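Local coordinates for OxyR (Porphyromonas gingivalis, PDB 3HO7), which probably binds DNA as a redox-sensitive LysR-family transcriptional activator, represented here by its regulatory domain, at residues 116-121 with 158-163. Sequence-based numbering, arbitrary orientation.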
ATOM      1  N   GLU A 116      -3.346   8.047   9.124  1.00 31.84           N
ATOM      2  CA  GLU A 116      -2.136   7.995   9.941  1.00 31.55           C
ATOM      3  C   GLU A 116      -0.907   8.515   9.196  1.00 30.82           C
ATOM      4  O   GLU A 116       0.049   8.986   9.811  1.00 30.85           O
ATOM      5  CB  GLU A 116      -1.892   6.569  10.440  1.00 31.73           C
ATOM      6  CG  GLU A 116      -0.542   6.360  11.109  1.00 31.20           C
ATOM      7  CD  GLU A 116      -0.458   5.041  11.851  1.00 31.43           C
ATOM      8  OE1 GLU A 116      -1.455   4.660  12.502  1.00 32.03           O
ATOM      9  OE2 GLU A 116       0.606   4.386  11.790  1.00 30.21           O
ATOM     10  N   GLY A 117      -0.933   8.426   7.871  1.00 30.55           N
ATOM     11  CA  GLY A 117       0.169   8.925   7.061  1.00 30.06           C
ATOM     12  C   GLY A 117       0.292  10.432   7.173  1.00 30.17           C
ATOM     13  O   GLY A 117       1.397  10.966   7.280  1.00 29.87           O
ATOM     14  N   HIS A 118      -0.845  11.120   7.156  1.00 30.39           N
ATOM     15  CA  HIS A 118      -0.860  12.580   7.210  1.00 30.65           C
ATOM     16  C   HIS A 118      -1.468  13.112   8.498  1.00 31.59           C
ATOM     17  O   HIS A 118      -1.088  14.181   8.975  1.00 31.96           O
ATOM     18  CB  HIS A 118      -1.641  13.155   6.026  1.00 30.52           C
ATOM     19  CG  HIS A 118      -1.172  12.661   4.696  1.00 29.35           C
ATOM     20  ND1 HIS A 118      -2.014  12.060   3.785  1.00 28.62           N
ATOM     21  CD2 HIS A 118       0.055  12.671   4.125  1.00 28.54           C
ATOM     22  CE1 HIS A 118      -1.327  11.729   2.706  1.00 27.82           C
ATOM     23  NE2 HIS A 118      -0.068  12.085   2.889  1.00 27.44           N
ATOM     24  N   CYS A 119      -2.422  12.372   9.055  1.00 32.39           N
ATOM     25  CA  CYS A 119      -3.209  12.882  10.168  1.00 33.68           C
ATOM     26  C   CYS A 119      -3.056  12.078  11.457  1.00 34.11           C
ATOM     27  O   CYS A 119      -3.992  11.988  12.254  1.00 35.08           O
ATOM     28  CB  CYS A 119      -4.683  12.982   9.766  1.00 34.36           C
ATOM     29  SG  CYS A 119      -4.970  14.079   8.357  1.00 35.25           S
ATOM     30  N   PHE A 120      -1.879  11.500  11.668  1.00 33.92           N
ATOM     31  CA  PHE A 120      -1.593  10.860  12.942  1.00 34.46           C
ATOM     32  C   PHE A 120      -1.430  11.958  13.981  1.00 35.28           C
ATOM     33  O   PHE A 120      -0.451  12.705  13.958  1.00 35.08           O
ATOM     34  CB  PHE A 120      -0.331  10.004  12.864  1.00 33.86           C
ATOM     35  CG  PHE A 120      -0.020   9.271  14.138  1.00 33.83           C
ATOM     36  CD1 PHE A 120      -0.774   8.175  14.523  1.00 33.84           C
ATOM     37  CD2 PHE A 120       1.027   9.675  14.948  1.00 33.67           C
ATOM     38  CE1 PHE A 120      -0.491   7.496  15.694  1.00 34.47           C
ATOM     39  CE2 PHE A 120       1.315   9.002  16.121  1.00 34.15           C
ATOM     40  CZ  PHE A 120       0.555   7.911  16.494  1.00 34.50           C
ATOM     41  N   ARG A 121      -2.398  12.059  14.885  1.00 36.44           N
ATOM     42  CA  ARG A 121      -2.457  13.184  15.803  1.00 37.49           C
ATOM     43  C   ARG A 121      -2.419  14.469  14.981  1.00 37.41           C
ATOM     44  O   ARG A 121      -1.625  15.372  15.244  1.00 37.66           O
ATOM     45  CB  ARG A 121      -1.304  13.129  16.808  1.00 37.66           C
ATOM     46  CG  ARG A 121      -1.242  11.822  17.585  1.00 38.27           C
ATOM     47  CD  ARG A 121      -0.571  11.993  18.939  1.00 39.78           C
ATOM     48  NE  ARG A 121       0.886  12.023  18.844  1.00 39.77           N
ATOM     49  CZ  ARG A 121       1.661  10.948  18.952  1.00 39.79           C
ATOM     50  NH1 ARG A 121       1.115   9.756  19.150  1.00 40.05           N
ATOM     51  NH2 ARG A 121       2.980  11.062  18.859  1.00 39.48           N
ATOM     52  N   ILE A 158      -5.519  15.738  -5.117  1.00 26.13           N
ATOM     53  CA  ILE A 158      -4.201  15.991  -4.572  1.00 25.76           C
ATOM     54  C   ILE A 158      -3.953  15.139  -3.336  1.00 25.41           C
ATOM     55  O   ILE A 158      -4.884  14.771  -2.622  1.00 25.58           O
ATOM     56  CB  ILE A 158      -4.063  17.473  -4.172  1.00 26.03           C
ATOM     57  CG1 ILE A 158      -4.024  18.364  -5.417  1.00 26.72           C
ATOM     58  CG2 ILE A 158      -2.846  17.677  -3.284  1.00 25.49           C
ATOM     59  CD1 ILE A 158      -3.827  19.838  -5.115  1.00 27.60           C
ATOM     60  N   THR A 159      -2.679  14.846  -3.095  1.00 25.01           N
ATOM     61  CA  THR A 159      -2.248  14.094  -1.925  1.00 24.40           C
ATOM     62  C   THR A 159      -0.816  14.489  -1.582  1.00 24.42           C
ATOM     63  O   THR A 159      -0.196  15.276  -2.298  1.00 24.38           O
ATOM     64  CB  THR A 159      -2.312  12.577  -2.169  1.00 24.15           C
ATOM     65  OG1 THR A 159      -2.197  11.884  -0.920  1.00 23.67           O
ATOM     66  CG2 THR A 159      -1.188  12.137  -3.094  1.00 23.77           C
ATOM     67  N   PHE A 160      -0.291  13.946  -0.489  1.00 24.41           N
ATOM     68  CA  PHE A 160       1.068  14.261  -0.067  1.00 24.64           C
ATOM     69  C   PHE A 160       1.946  13.016  -0.029  1.00 24.58           C
ATOM     70  O   PHE A 160       1.562  11.993   0.535  1.00 24.54           O
ATOM     71  CB  PHE A 160       1.050  14.966   1.289  1.00 25.17           C
ATOM     72  CG  PHE A 160       0.317  16.278   1.269  1.00 26.09           C
ATOM     73  CD1 PHE A 160       0.707  17.286   0.402  1.00 27.30           C
ATOM     74  CD2 PHE A 160      -0.759  16.503   2.112  1.00 27.43           C
ATOM     75  CE1 PHE A 160       0.034  18.498   0.372  1.00 28.15           C
ATOM     76  CE2 PHE A 160      -1.434  17.715   2.087  1.00 27.82           C
ATOM     77  CZ  PHE A 160      -1.037  18.713   1.215  1.00 28.81           C
ATOM     78  N   ILE A 161       3.122  13.104  -0.639  1.00 24.63           N
ATOM     79  CA  ILE A 161       4.032  11.962  -0.694  1.00 24.49           C
ATOM     80  C   ILE A 161       5.354  12.250   0.011  1.00 24.79           C
ATOM     81  O   ILE A 161       5.773  13.398   0.110  1.00 24.99           O
ATOM     82  CB  ILE A 161       4.307  11.515  -2.143  1.00 24.74           C
ATOM     83  CG1 ILE A 161       4.987  12.629  -2.936  1.00 25.31           C
ATOM     84  CG2 ILE A 161       3.011  11.102  -2.826  1.00 24.32           C
ATOM     85  CD1 ILE A 161       5.475  12.186  -4.304  1.00 26.17           C
ATOM     86  N   PRO A 162       6.014  11.193   0.501  1.00 24.88           N
ATOM     87  CA  PRO A 162       7.267  11.335   1.230  1.00 25.28           C
ATOM     88  C   PRO A 162       8.432  11.560   0.278  1.00 25.95           C
ATOM     89  O   PRO A 162       8.443  11.009  -0.821  1.00 25.81           O
ATOM     90  CB  PRO A 162       7.417   9.980   1.943  1.00 24.77           C
ATOM     91  CG  PRO A 162       6.192   9.155   1.558  1.00 24.87           C
ATOM     92  CD  PRO A 162       5.634   9.784   0.332  1.00 24.78           C
ATOM     93  N   GLN A 163       9.405  12.362   0.705  1.00 26.73           N
ATOM     94  CA  GLN A 163      10.553  12.697  -0.133  1.00 28.13           C
ATOM     95  C   GLN A 163      11.253  11.462  -0.699  1.00 28.24           C
ATOM     96  O   GLN A 163      11.649  11.446  -1.862  1.00 28.67           O
ATOM     97  CB  GLN A 163      11.553  13.555   0.647  1.00 28.72           C
ATOM     98  CG  GLN A 163      12.922  13.675  -0.011  1.00 30.58           C
ATOM     99  CD  GLN A 163      12.860  14.277  -1.401  1.00 32.41           C
ATOM    100  OE1 GLN A 163      12.045  15.159  -1.674  1.00 33.47           O
ATOM    101  NE2 GLN A 163      13.733  13.807  -2.288  1.00 33.80           N
TER
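His118 reaches from its loop to strand 158-162 and spends its ring on the backbone and side chain of Phe160. From CB, which points toward the strand, the side chain turns so that CG lies anti to the carbonyl carbon (chi1 -53°), which carries the imidazole over to the strand. On one side of the ring, ND1 stays with its own loop, hydrogen-bonded to the backbone N of Leu114. His118 CD2 lies 3.8 Å from Phe160 CB, near the plane of the phenyl ring. His118 CE1 passes Thr159 OG1 at 3.7 Å without bonding to it; that hydroxyl is paired with the carbonyl O of Trp112. At the tip, His118 NE2 donates to Phe160 O over 2.9 Å, with 157° at the hydrogen. The oxygen sits close to the imidazole plane, while the donor is tilted from the carbonyl plane. With both ring nitrogens engaged, the rotation of the imidazole is probably fixed. Phe160 turns its edge to one imidazole face in a T-shaped stack, planes 85° apart, and also meets Phe127 and Phe180. Next door, Cys119 forms the disulfide to Cys128. The contact ties this disulfide-bearing loop to strand 158-162, which pairs antiparallel with strand 75-89, within the periplasmic-binding-protein-like regulatory domain of LysR-type regulators.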